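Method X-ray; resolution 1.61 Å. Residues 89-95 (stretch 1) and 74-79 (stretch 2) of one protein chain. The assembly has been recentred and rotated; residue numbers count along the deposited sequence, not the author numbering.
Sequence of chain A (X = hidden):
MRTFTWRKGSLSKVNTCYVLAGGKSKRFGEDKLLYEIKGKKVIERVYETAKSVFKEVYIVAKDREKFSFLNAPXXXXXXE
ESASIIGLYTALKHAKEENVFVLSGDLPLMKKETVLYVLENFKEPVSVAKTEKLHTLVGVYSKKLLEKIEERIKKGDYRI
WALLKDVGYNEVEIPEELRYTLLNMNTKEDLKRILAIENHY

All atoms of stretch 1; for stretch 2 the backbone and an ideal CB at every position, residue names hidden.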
# COMPACT_ATOMS: atom_id res chain seq x y z
N TYR A 89 -7.40 5.90 3.72
CA TYR A 89 -7.95 6.68 4.82
C TYR A 89 -7.73 5.92 6.13
O TYR A 89 -7.27 6.48 7.12
CB TYR A 89 -9.45 6.90 4.60
CG TYR A 89 -10.20 7.37 5.82
CD1 TYR A 89 -10.09 8.68 6.28
CD2 TYR A 89 -11.01 6.49 6.55
CE1 TYR A 89 -10.76 9.11 7.42
CE2 TYR A 89 -11.69 6.91 7.69
CZ TYR A 89 -11.56 8.22 8.12
OH TYR A 89 -12.21 8.64 9.25
N THR A 90 -8.05 4.63 6.11
CA THR A 90 -7.89 3.79 7.30
C THR A 90 -6.45 3.76 7.78
O THR A 90 -6.18 3.81 8.98
CB THR A 90 -8.37 2.36 7.02
OG1 THR A 90 -9.75 2.40 6.65
CG2 THR A 90 -8.21 1.49 8.26
N ALA A 91 -5.51 3.68 6.84
CA ALA A 91 -4.09 3.65 7.18
C ALA A 91 -3.64 4.96 7.83
O ALA A 91 -3.00 4.96 8.88
CB ALA A 91 -3.26 3.38 5.93
N LEU A 92 -4.00 6.08 7.20
CA LEU A 92 -3.59 7.39 7.70
C LEU A 92 -4.24 7.76 9.03
O LEU A 92 -3.65 8.47 9.84
CB LEU A 92 -3.86 8.45 6.65
CG LEU A 92 -3.00 8.27 5.40
CD1 LEU A 92 -3.37 9.31 4.36
CD2 LEU A 92 -1.52 8.38 5.77
N LYS A 93 -5.46 7.27 9.24
CA LYS A 93 -6.17 7.54 10.49
C LYS A 93 -5.42 6.85 11.64
O LYS A 93 -5.30 7.40 12.74
CB LYS A 93 -7.59 6.99 10.38
CG LYS A 93 -8.46 7.12 11.62
CD LYS A 93 -9.82 6.49 11.35
CE LYS A 93 -10.73 6.52 12.56
NZ LYS A 93 -12.05 5.91 12.23
N HIS A 94 -4.90 5.66 11.36
CA HIS A 94 -4.17 4.88 12.35
C HIS A 94 -2.73 5.35 12.54
O HIS A 94 -2.17 5.20 13.62
CB HIS A 94 -4.16 3.40 11.93
CG HIS A 94 -3.43 2.50 12.88
ND1 HIS A 94 -4.00 2.01 14.03
CD2 HIS A 94 -2.17 2.01 12.85
CE1 HIS A 94 -3.13 1.24 14.66
NE2 HIS A 94 -2.01 1.23 13.96
N ALA A 95 -2.14 5.91 11.48
CA ALA A 95 -0.75 6.37 11.51
C ALA A 95 -0.32 7.03 12.82
O ALA A 95 -1.02 7.89 13.34
CB ALA A 95 -0.51 7.33 10.35
N UNK A 74 -3.71 -6.41 12.51
CA UNK A 74 -4.65 -5.90 11.52
C UNK A 74 -5.32 -4.60 11.94
O UNK A 74 -5.83 -4.49 13.06
CB UNK A 74 -5.72 -6.95 11.24
N UNK A 75 -5.30 -3.62 11.05
CA UNK A 75 -5.97 -2.35 11.31
C UNK A 75 -7.27 -2.50 10.53
O UNK A 75 -7.26 -2.65 9.31
CB UNK A 75 -5.15 -1.13 10.89
N UNK A 76 -8.38 -2.48 11.26
CA UNK A 76 -9.69 -2.69 10.66
C UNK A 76 -10.30 -1.57 9.81
O UNK A 76 -10.44 -0.43 10.25
CB UNK A 76 -10.67 -3.00 11.79
N UNK A 77 -10.66 -1.94 8.58
CA UNK A 77 -11.32 -1.05 7.64
C UNK A 77 -12.79 -1.35 7.95
O UNK A 77 -13.30 -2.41 7.60
CB UNK A 77 -10.93 -1.29 6.18
N UNK A 78 -13.45 -0.40 8.61
CA UNK A 78 -14.84 -0.58 9.04
C UNK A 78 -15.91 -0.23 8.01
O UNK A 78 -17.11 -0.38 8.29
CB UNK A 78 -15.08 0.27 10.29
N UNK A 79 -15.50 0.23 6.84
CA UNK A 79 -16.45 0.59 5.79
C UNK A 79 -16.94 -0.64 5.04
O UNK A 79 -16.23 -1.64 4.93
CB UNK A 79 -15.81 1.58 4.81

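Stretch 1 is helical from Tyr89 to His94, and the CA-to-CB bonds of Tyr89, Thr90, Lys93 and His94 point toward stretch 2. The axis of strand 74-76 passes 8.9 Å from the helix axis, with 108° between their N-to-C directions.

Position 74 has extended backbone angles (-107/130), and its ideal CB has nothing of stretch 1 within 5.5 Å. The helix therefore sets no preference beyond what a strand favours. The residue is Val74, and it makes no contact here.

Position 75, also extended (-100/117), points toward the helix. Its ideal CB lies 4.5 Å from His94 CG and 4.8 Å from Thr90 CG2, which leaves room for a side chain of moderate size between an imidazole and a methyl group. Valine, isoleucine, leucine or threonine would be reasonable. Val75, with chi1 at 175° (t), uses both neighbours: CG1 is 3.8 Å from Thr90 CG2, while CG2 sits 3.6 Å from the centroid of the His94 ring and 6° off its normal, a CH-pi contact over one face.

At position 76 the CA-to-CB bond points away, so many side chains would fit. Leu76 meets the helix through its backbone, its O lying 3.6 Å from Thr90 CG2.

Position 77 is the closest in backbone register, its CA 5.9 Å from that of Thr90. CB points sideways, with the ideal CB 3.9 Å from Thr90 OG1; a small or polar residue would suit. In Asp77, OD1 serves its own stretch, accepting a hydrogen bond from the backbone N of residue 79 at 3.0 Å, while OD2 is engaged elsewhere in the structure.

Position 78 (-86/-1) has left the extended conformation. Its ideal CB has nothing of stretch 1 within 5.5 Å, but the extended Lys93 side chain brings a positive charge into the vicinity, so a long acidic or polar residue is plausible. Glu78 reaches back, its OE2 4.3 Å from Lys93 NZ, beyond a salt bridge. Its backbone N donates to a water (3.0 Å), which donates to Thr90 OG1 (3.0 Å), linking the stretches.

Position 79 points toward the helix, but its ideal CB has nothing of stretch 1 within 5.5 Å. A long side chain is needed to bridge that gap to the Tyr89 ring; an aromatic residue or methionine would serve. Phe79, with chi1 at -68° (m), places CE1 3.6 Å from Tyr89 CE2. The ring centroids are 5.8 Å apart and the planes at 80°, an oblique aromatic pair.

Stretch 2 (74-79) VVLDEF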
# COMPACT_ATOMS: atom_id res chain seq x y z
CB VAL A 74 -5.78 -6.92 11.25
CG1 VAL A 74 -6.78 -6.34 10.25
CG2 VAL A 74 -5.20 -8.23 10.73
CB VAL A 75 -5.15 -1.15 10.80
CG1 VAL A 75 -5.95 0.13 10.98
CG2 VAL A 75 -3.84 -1.05 11.58
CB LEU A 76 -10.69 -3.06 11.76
CG LEU A 76 -12.06 -3.57 11.30
CD1 LEU A 76 -11.88 -4.93 10.65
CD2 LEU A 76 -13.00 -3.67 12.49
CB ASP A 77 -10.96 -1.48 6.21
CG ASP A 77 -11.83 -0.82 5.15
OD1 ASP A 77 -12.85 -0.20 5.51
OD2 ASP A 77 -11.50 -0.96 3.96
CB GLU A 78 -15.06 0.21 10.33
CG GLU A 78 -13.96 -0.01 11.36
CD GLU A 78 -14.12 0.83 12.61
OE1 GLU A 78 -14.95 0.47 13.47
OE2 GLU A 78 -13.42 1.86 12.72
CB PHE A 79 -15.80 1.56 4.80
CG PHE A 79 -15.50 2.90 5.38
CD1 PHE A 79 -14.33 3.11 6.11
CD2 PHE A 79 -16.38 3.96 5.21
CE1 PHE A 79 -14.04 4.36 6.66
CE2 PHE A 79 -16.11 5.21 5.76
CZ PHE A 79 -14.94 5.41 6.48
O HOH W 1 -11.95 2.19 8.74
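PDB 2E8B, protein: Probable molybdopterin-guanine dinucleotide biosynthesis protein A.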